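Local coordinates for D-methionine-binding lipoprotein MetQ (Escherichia coli, PDB 4YAH), which binds D-methionine as the substrate-binding lipoprotein of an ATP-driven methionine permease and supplies it for transport across the membrane, at residues 36-44 / 202-210; 106-114 / 263-271. All coordinates share one frame; numbering follows the deposited sequence.

Interaction 1: 36-44 / 202-210; sequences GVIVGAEQQ and NTTYASQIG. With MET (methionine), chain B.
Gly40 and Gln208 bring the two backbones closest, with their CA atoms 5.3 Å apart. Gly40 is the N-cap of helix 41-57, and Gln208 lies in a short 3-10 turn. A CB on Gly40 would press on Gln208 CG. Water 1 joins the two backbones, donating to Val39 O and Thr204 O and accepting from Glu42 N. The Gln208 amide reaches across, and its NE2 bonds Val39 O at 3.1 Å from above the carbonyl plane. NE2 also bonds Asn67, so two acceptors fix the amide. Beside this, Ala41 CB packs on Ser207 OG, which bonds back to Thr204 O. Thr204 carries the centre. With OG1 anti to its carbonyl carbon (chi1 -50°), its hydroxyl faces Glu42 and its methyl faces Ile38. Thr204 OG1 donates to Glu42 OE1 at 2.6 Å, from above the carboxylate plane. Thr204 CG2 sits tight on Ile38 CG2 at 3.5 Å, the two side chains crossing at about a right angle. Glu42 OE1 also takes a weak bond from the methionine N, at 3.2 Å. Asn202 ND2 holds the ligand's OXT at 2.8 Å with a nearly straight bond (167°). The two segments come from different lobes, and they close over the methionine as in the cleft of a periplasmic binding protein.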
loop_
_atom_site.group_PDB
_atom_site.type_symbol
_atom_site.label_atom_id
_atom_site.label_comp_id
_atom_site.label_asym_id
_atom_site.label_seq_id
_atom_site.Cartn_x
_atom_site.Cartn_y
_atom_site.Cartn_z
ATOM N N GLY A 36 -5.477 -2.111 13.335
ATOM C CA GLY A 36 -6.015 -1.303 12.253
ATOM C C GLY A 36 -5.616 -1.815 10.884
ATOM O O GLY A 36 -4.441 -2.082 10.629
ATOM N N VAL A 37 -6.606 -1.944 10.006
ATOM C CA VAL A 37 -6.433 -2.454 8.646
ATOM C C VAL A 37 -7.285 -1.637 7.691
ATOM O O VAL A 37 -8.169 -0.892 8.126
ATOM C CB VAL A 37 -6.808 -3.955 8.535
ATOM C CG1 VAL A 37 -5.973 -4.772 9.515
ATOM C CG2 VAL A 37 -8.274 -4.191 8.821
ATOM N N ILE A 38 -7.024 -1.774 6.391
ATOM C CA ILE A 38 -7.789 -1.022 5.393
ATOM C C ILE A 38 -8.913 -1.875 4.802
ATOM O O ILE A 38 -8.708 -3.057 4.489
ATOM C CB ILE A 38 -6.899 -0.527 4.241
ATOM C CG1 ILE A 38 -5.611 0.100 4.768
ATOM C CG2 ILE A 38 -7.679 0.471 3.377
ATOM C CD1 ILE A 38 -5.819 1.302 5.649
ATOM N N VAL A 39 -10.091 -1.273 4.621
ATOM C CA VAL A 39 -11.224 -2.001 4.067
ATOM C C VAL A 39 -10.919 -2.495 2.669
ATOM O O VAL A 39 -10.126 -1.904 1.948
ATOM C CB VAL A 39 -12.505 -1.138 4.021
ATOM C CG1 VAL A 39 -12.898 -0.730 5.386
ATOM C CG2 VAL A 39 -12.304 0.093 3.191
ATOM N N GLY A 40 -11.550 -3.602 2.306
ATOM C CA GLY A 40 -11.336 -4.208 1.008
ATOM C C GLY A 40 -10.579 -5.499 1.188
ATOM O O GLY A 40 -10.691 -6.158 2.228
ATOM N N ALA A 41 -9.783 -5.841 0.192
ATOM C CA ALA A 41 -9.134 -7.129 0.168
ATOM C C ALA A 41 -8.144 -7.261 1.320
ATOM O O ALA A 41 -7.921 -8.364 1.798
ATOM C CB ALA A 41 -8.441 -7.345 -1.145
ATOM N N GLU A 42 -7.554 -6.154 1.767
ATOM C CA GLU A 42 -6.590 -6.240 2.870
ATOM C C GLU A 42 -7.319 -6.625 4.158
ATOM O O GLU A 42 -6.793 -7.382 4.975
ATOM C CB GLU A 42 -5.804 -4.935 3.053
ATOM C CG GLU A 42 -4.804 -4.699 1.900
ATOM C CD GLU A 42 -3.870 -3.514 2.093
ATOM O OE1 GLU A 42 -3.287 -3.050 1.087
ATOM O OE2 GLU A 42 -3.693 -3.044 3.228
ATOM N N GLN A 43 -8.534 -6.126 4.341
ATOM C CA GLN A 43 -9.342 -6.534 5.486
ATOM C C GLN A 43 -9.659 -8.024 5.414
ATOM O O GLN A 43 -9.630 -8.714 6.431
ATOM C CB GLN A 43 -10.638 -5.729 5.562
ATOM C CG GLN A 43 -11.502 -6.112 6.759
ATOM C CD GLN A 43 -12.868 -5.470 6.729
ATOM O OE1 GLN A 43 -13.121 -4.550 5.953
ATOM N NE2 GLN A 43 -13.765 -5.960 7.576
ATOM N N GLN A 44 -9.968 -8.520 4.219
ATOM C CA GLN A 44 -10.258 -9.941 4.057
ATOM C C GLN A 44 -9.062 -10.785 4.499
ATOM O O GLN A 44 -9.227 -11.795 5.165
ATOM C CB GLN A 44 -10.612 -10.276 2.613
ATOM C CG GLN A 44 -11.854 -9.591 2.090
ATOM C CD GLN A 44 -12.035 -9.845 0.605
ATOM O OE1 GLN A 44 -11.879 -10.979 0.141
ATOM N NE2 GLN A 44 -12.327 -8.790 -0.153
ATOM N N ASN A 202 -2.543 2.171 -5.632
ATOM C CA ASN A 202 -2.201 1.122 -4.690
ATOM C C ASN A 202 -3.182 -0.028 -4.789
ATOM O O ASN A 202 -4.381 0.171 -4.862
ATOM C CB ASN A 202 -2.204 1.638 -3.247
ATOM C CG ASN A 202 -1.294 2.828 -3.046
ATOM O OD1 ASN A 202 -1.704 3.975 -3.231
ATOM N ND2 ASN A 202 -0.052 2.565 -2.644
ATOM N N THR A 203 -2.670 -1.242 -4.731
ATOM C CA THR A 203 -3.526 -2.406 -4.827
ATOM C C THR A 203 -4.577 -2.442 -3.721
ATOM O O THR A 203 -5.651 -2.990 -3.941
ATOM C CB THR A 203 -2.677 -3.667 -4.825
ATOM O OG1 THR A 203 -1.719 -3.555 -5.881
ATOM C CG2 THR A 203 -3.521 -4.900 -5.054
ATOM N N THR A 204 -4.271 -1.820 -2.574
ATOM C CA THR A 204 -5.239 -1.582 -1.482
ATOM C C THR A 204 -6.592 -1.109 -2.015
ATOM O O THR A 204 -7.643 -1.660 -1.708
ATOM C CB THR A 204 -4.753 -0.484 -0.515
ATOM O OG1 THR A 204 -3.406 -0.739 -0.097
ATOM C CG2 THR A 204 -5.657 -0.396 0.702
ATOM N N TYR A 205 -6.523 -0.052 -2.815
ATOM C CA TYR A 205 -7.708 0.624 -3.324
ATOM C C TYR A 205 -8.141 0.102 -4.692
ATOM O O TYR A 205 -9.338 0.037 -4.951
ATOM C CB TYR A 205 -7.451 2.137 -3.328
ATOM C CG TYR A 205 -7.117 2.655 -1.933
ATOM C CD1 TYR A 205 -5.834 3.073 -1.610
ATOM C CD2 TYR A 205 -8.099 2.710 -0.947
ATOM C CE1 TYR A 205 -5.525 3.522 -0.328
ATOM C CE2 TYR A 205 -7.802 3.160 0.347
ATOM C CZ TYR A 205 -6.511 3.567 0.637
ATOM O OH TYR A 205 -6.200 4.031 1.907
ATOM N N ALA A 206 -7.200 -0.311 -5.544
ATOM C CA ALA A 206 -7.557 -0.963 -6.813
ATOM C C ALA A 206 -8.442 -2.181 -6.570
ATOM O O ALA A 206 -9.406 -2.438 -7.301
ATOM C CB ALA A 206 -6.309 -1.372 -7.562
ATOM N N SER A 207 -8.140 -2.917 -5.508
ATOM C CA SER A 207 -8.883 -4.133 -5.208
ATOM C C SER A 207 -10.329 -3.830 -4.773
ATOM O O SER A 207 -11.196 -4.687 -4.875
ATOM C CB SER A 207 -8.176 -4.936 -4.118
ATOM O OG SER A 207 -8.317 -4.292 -2.871
ATOM N N GLN A 208 -10.582 -2.621 -4.286
ATOM C CA GLN A 208 -11.933 -2.240 -3.877
ATOM C C GLN A 208 -12.904 -2.202 -5.053
ATOM O O GLN A 208 -14.098 -2.412 -4.862
ATOM C CB GLN A 208 -11.922 -0.887 -3.179
ATOM C CG GLN A 208 -11.167 -0.899 -1.845
ATOM C CD GLN A 208 -11.174 0.450 -1.167
ATOM O OE1 GLN A 208 -11.611 1.443 -1.743
ATOM N NE2 GLN A 208 -10.664 0.501 0.055
ATOM N N ILE A 209 -12.403 -1.921 -6.257
ATOM C CA ILE A 209 -13.250 -1.965 -7.447
ATOM C C ILE A 209 -12.873 -3.127 -8.373
ATOM O O ILE A 209 -13.143 -3.104 -9.580
ATOM C CB ILE A 209 -13.200 -0.631 -8.204
ATOM C CG1 ILE A 209 -11.770 -0.250 -8.536
ATOM C CG2 ILE A 209 -13.846 0.447 -7.343
ATOM C CD1 ILE A 209 -11.667 0.814 -9.629
ATOM N N GLY A 210 -12.270 -4.157 -7.787
ATOM C CA GLY A 210 -12.108 -5.430 -8.467
ATOM C C GLY A 210 -10.991 -5.478 -9.492
ATOM O O GLY A 210 -10.992 -6.332 -10.382
HETATM N N MET B . -0.609 -1.403 0.649
HETATM C CA MET B . 0.032 -0.190 0.141
HETATM C C MET B . 1.046 -0.565 -0.913
HETATM O O MET B . 1.862 -1.455 -0.652
HETATM C CB MET B . 0.718 0.580 1.274
HETATM C CG MET B . 1.248 1.948 0.874
HETATM S SD MET B . 2.064 2.841 2.215
HETATM C CE MET B . 0.643 3.334 3.189
HETATM O OXT MET B . 1.066 0.034 -2.006
HETATM O O HOH W 1 -7.912 -3.318 0.867
#

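Interaction 2: 106-114 / 263-271; sequences VGNTFVYPI and FNGGAVKGW. With MET (methionine), chain B.
Trp271 sets the edge of its six-membered ring over a face of Phe110, with Trp271 CZ3 3.7 Å from Phe110 CE1. The pair is an offset edge-to-face stack, with planes at 67°. Trp271 reaches it with CG between its backbone N and carbonyl carbon (chi1 65°), and Lys269 CG covers one face of the indole. The backbones form an antiparallel pair in which 268-269 is an outermost strand of the six-stranded sheet. Val111 and Val268 are the hydrogen-bonded pair. Val111 N bonds Val268 O at 2.8 Å, Val268 N returns a bond to Val111 O, and their side chains touch. Phe110 and Lys269 are the neighbouring non-hydrogen-bonded pair. Further on, Gly270 N bonds Thr109 O at 2.8 Å. A CB on Gly270 would clash with that oxygen. Asn108 ND2 grips Gly270 O at 2.9 Å, approaching from above the carbonyl plane. At the other end, Tyr112 CE1 lies over the face of Phe263, 3.5 Å from Phe263 CE2, with the planes at 59°. Ala267 CB packs against the same tyrosine atom. Tyr112 belongs to the ligand pocket, and its CD2 comes within 3.8 Å of the methionine N. With an alanine in place of Tyr112, the face of Phe263 would probably lose its edge-on partner and a gap would open beside the ligand's amino group. Beyond Tyr112, water 2 bridges the two backbones, donating to Pro113 O at 2.7 Å and to Gly266 O at 2.9 Å.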
loop_
_atom_site.group_PDB
_atom_site.type_symbol
_atom_site.label_atom_id
_atom_site.label_comp_id
_atom_site.label_asym_id
_atom_site.label_seq_id
_atom_site.Cartn_x
_atom_site.Cartn_y
_atom_site.Cartn_z
ATOM N N VAL A 106 7.210 -4.493 13.473
ATOM C CA VAL A 106 7.386 -5.726 14.218
ATOM C C VAL A 106 7.233 -6.948 13.332
ATOM O O VAL A 106 7.274 -8.080 13.806
ATOM C CB VAL A 106 6.387 -5.825 15.414
ATOM C CG1 VAL A 106 6.662 -4.701 16.421
ATOM C CG2 VAL A 106 4.935 -5.786 14.944
ATOM N N GLY A 107 7.095 -6.738 12.026
ATOM C CA GLY A 107 7.008 -7.860 11.117
ATOM C C GLY A 107 6.597 -7.421 9.721
ATOM O O GLY A 107 5.853 -6.443 9.588
ATOM N N ASN A 108 7.077 -8.146 8.708
ATOM C CA ASN A 108 6.672 -7.929 7.319
ATOM C C ASN A 108 5.418 -8.689 6.969
ATOM O O ASN A 108 5.193 -9.780 7.470
ATOM C CB ASN A 108 7.768 -8.376 6.351
ATOM C CG ASN A 108 9.038 -7.609 6.509
ATOM O OD1 ASN A 108 9.058 -6.498 7.033
ATOM N ND2 ASN A 108 10.127 -8.197 6.022
ATOM N N THR A 109 4.634 -8.141 6.049
ATOM C CA THR A 109 3.482 -8.850 5.516
ATOM C C THR A 109 3.763 -9.133 4.039
ATOM O O THR A 109 4.591 -10.005 3.740
ATOM C CB THR A 109 2.169 -8.056 5.752
ATOM O OG1 THR A 109 2.250 -6.762 5.142
ATOM C CG2 THR A 109 1.911 -7.885 7.266
ATOM N N PHE A 110 3.124 -8.399 3.121
ATOM C CA PHE A 110 3.312 -8.640 1.687
ATOM C C PHE A 110 3.868 -7.435 0.947
ATOM O O PHE A 110 3.662 -6.289 1.354
ATOM C CB PHE A 110 1.992 -9.056 1.015
ATOM C CG PHE A 110 1.346 -10.247 1.652
ATOM C CD1 PHE A 110 1.747 -11.531 1.320
ATOM C CD2 PHE A 110 0.344 -10.081 2.591
ATOM C CE1 PHE A 110 1.157 -12.632 1.919
ATOM C CE2 PHE A 110 -0.248 -11.185 3.204
ATOM C CZ PHE A 110 0.159 -12.458 2.859
ATOM N N VAL A 111 4.573 -7.706 -0.150
ATOM C CA VAL A 111 4.819 -6.685 -1.163
ATOM C C VAL A 111 3.609 -6.707 -2.104
ATOM O O VAL A 111 3.153 -7.784 -2.488
ATOM C CB VAL A 111 6.100 -6.934 -1.978
ATOM C CG1 VAL A 111 6.351 -5.781 -2.949
ATOM C CG2 VAL A 111 7.310 -7.144 -1.079
ATOM N N TYR A 112 3.105 -5.523 -2.462
ATOM C CA TYR A 112 1.962 -5.366 -3.362
ATOM C C TYR A 112 2.419 -4.546 -4.558
ATOM O O TYR A 112 2.294 -3.323 -4.549
ATOM C CB TYR A 112 0.809 -4.668 -2.655
ATOM C CG TYR A 112 0.171 -5.440 -1.531
ATOM C CD1 TYR A 112 -0.599 -6.564 -1.786
ATOM C CD2 TYR A 112 0.301 -5.012 -0.223
ATOM C CE1 TYR A 112 -1.217 -7.256 -0.754
ATOM C CE2 TYR A 112 -0.318 -5.696 0.820
ATOM C CZ TYR A 112 -1.068 -6.820 0.539
ATOM O OH TYR A 112 -1.688 -7.505 1.543
ATOM N N PRO A 113 3.002 -5.206 -5.573
ATOM C CA PRO A 113 3.565 -4.415 -6.674
ATOM C C PRO A 113 2.489 -3.536 -7.305
ATOM O O PRO A 113 1.391 -3.997 -7.599
ATOM C CB PRO A 113 4.101 -5.480 -7.637
ATOM C CG PRO A 113 4.417 -6.673 -6.731
ATOM C CD PRO A 113 3.255 -6.645 -5.745
ATOM N N ILE A 114 2.797 -2.258 -7.437
ATOM C CA ILE A 114 1.795 -1.284 -7.823
ATOM C C ILE A 114 1.687 -1.220 -9.346
ATOM O O ILE A 114 2.657 -1.472 -10.061
ATOM C CB ILE A 114 2.118 0.098 -7.236
ATOM C CG1 ILE A 114 0.870 0.970 -7.201
ATOM C CG2 ILE A 114 3.293 0.750 -7.959
ATOM C CD1 ILE A 114 1.068 2.237 -6.369
ATOM N N PHE A 263 -5.701 -11.335 -4.332
ATOM C CA PHE A 263 -4.912 -10.359 -5.092
ATOM C C PHE A 263 -4.412 -10.936 -6.421
ATOM O O PHE A 263 -3.572 -10.333 -7.083
ATOM C CB PHE A 263 -3.728 -9.841 -4.254
ATOM C CG PHE A 263 -4.150 -8.969 -3.111
ATOM C CD1 PHE A 263 -4.695 -7.725 -3.348
ATOM C CD2 PHE A 263 -4.009 -9.397 -1.789
ATOM C CE1 PHE A 263 -5.111 -6.919 -2.306
ATOM C CE2 PHE A 263 -4.418 -8.594 -0.739
ATOM C CZ PHE A 263 -4.966 -7.355 -0.990
ATOM N N ASN A 264 -4.918 -12.108 -6.793
ATOM C CA ASN A 264 -4.584 -12.705 -8.086
ATOM C C ASN A 264 -3.068 -12.668 -8.371
ATOM O O ASN A 264 -2.617 -12.168 -9.413
ATOM C CB ASN A 264 -5.380 -11.984 -9.178
ATOM C CG ASN A 264 -5.220 -12.624 -10.542
ATOM O OD1 ASN A 264 -5.145 -13.849 -10.660
ATOM N ND2 ASN A 264 -5.160 -11.796 -11.583
ATOM N N GLY A 265 -2.279 -13.171 -7.416
ATOM C CA GLY A 265 -0.832 -13.252 -7.573
ATOM C C GLY A 265 -0.090 -11.954 -7.305
ATOM O O GLY A 265 1.132 -11.898 -7.415
ATOM N N GLY A 266 -0.818 -10.912 -6.919
ATOM C CA GLY A 266 -0.218 -9.609 -6.707
ATOM C C GLY A 266 0.259 -9.359 -5.282
ATOM O O GLY A 266 0.443 -8.202 -4.900
ATOM N N ALA A 267 0.442 -10.431 -4.506
ATOM C CA ALA A 267 0.937 -10.337 -3.121
ATOM C C ALA A 267 2.149 -11.253 -2.942
ATOM O O ALA A 267 2.056 -12.465 -3.123
ATOM C CB ALA A 267 -0.131 -10.695 -2.150
ATOM N N VAL A 268 3.286 -10.656 -2.625
ATOM C CA VAL A 268 4.524 -11.395 -2.421
ATOM C C VAL A 268 4.859 -11.505 -0.937
ATOM O O VAL A 268 4.963 -10.501 -0.242
ATOM C CB VAL A 268 5.681 -10.722 -3.130
ATOM C CG1 VAL A 268 6.973 -11.533 -2.956
ATOM C CG2 VAL A 268 5.335 -10.521 -4.602
ATOM N N LYS A 269 5.026 -12.730 -0.468
ATOM C CA LYS A 269 5.349 -12.989 0.938
ATOM C C LYS A 269 6.641 -12.261 1.341
ATOM O O LYS A 269 7.669 -12.362 0.652
ATOM C CB LYS A 269 5.468 -14.494 1.149
ATOM C CG LYS A 269 5.662 -14.918 2.570
ATOM C CD LYS A 269 5.910 -16.422 2.656
ATOM C CE LYS A 269 4.726 -17.211 2.131
ATOM N NZ LYS A 269 4.970 -18.670 2.242
ATOM N N GLY A 270 6.580 -11.506 2.438
ATOM C CA GLY A 270 7.684 -10.655 2.840
ATOM C C GLY A 270 8.410 -11.145 4.075
ATOM O O GLY A 270 9.428 -10.580 4.449
ATOM N N TRP A 271 7.881 -12.187 4.707
ATOM C CA TRP A 271 8.493 -12.724 5.916
ATOM C C TRP A 271 9.361 -13.943 5.664
ATOM O O TRP A 271 9.374 -14.509 4.574
ATOM C CB TRP A 271 7.403 -13.062 6.931
ATOM C CG TRP A 271 6.459 -14.155 6.550
ATOM C CD1 TRP A 271 6.631 -15.497 6.723
ATOM C CD2 TRP A 271 5.155 -13.990 5.974
ATOM N NE1 TRP A 271 5.516 -16.180 6.296
ATOM C CE2 TRP A 271 4.598 -15.277 5.824
ATOM C CE3 TRP A 271 4.421 -12.883 5.552
ATOM C CZ2 TRP A 271 3.328 -15.482 5.281
ATOM C CZ3 TRP A 271 3.161 -13.090 5.023
ATOM C CH2 TRP A 271 2.630 -14.378 4.894
HETATM N N MET B . -0.609 -1.403 0.649
HETATM C CA MET B . 0.032 -0.190 0.141
HETATM C C MET B . 1.046 -0.565 -0.913
HETATM O O MET B . 1.862 -1.455 -0.652
HETATM C CB MET B . 0.718 0.580 1.274
HETATM C CG MET B . 1.248 1.948 0.874
HETATM S SD MET B . 2.064 2.841 2.215
HETATM C CE MET B . 0.643 3.334 3.189
HETATM O OXT MET B . 1.066 0.034 -2.006
HETATM O O HOH W 2 -0.210 -5.625 -6.067
#

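How the interactions relate
The two contacts lie with centres about 13 Å apart, and both touch the bound methionine. Their segments alternate along the chain, in the order 36-44, 106-114, 202-210, 263-271. Strands 32-38, 103-111 and 268-269 belong to the same six-stranded sheet. Segment 202-210 instead follows strand 196-201 of the five-stranded sheet, so interaction 1 spans the two lobes. Interaction 2 sits where the chain runs from strand 103-111 toward strand 115-117 of that other sheet. The contacts meet at Phe263, whose CZ is 3.5 Å from Ala41 CB and whose CD1 is 3.5 Å from Thr203 CG2. Three of the four segments supply pocket residues, while 263-271 packs behind Tyr112 through Phe263.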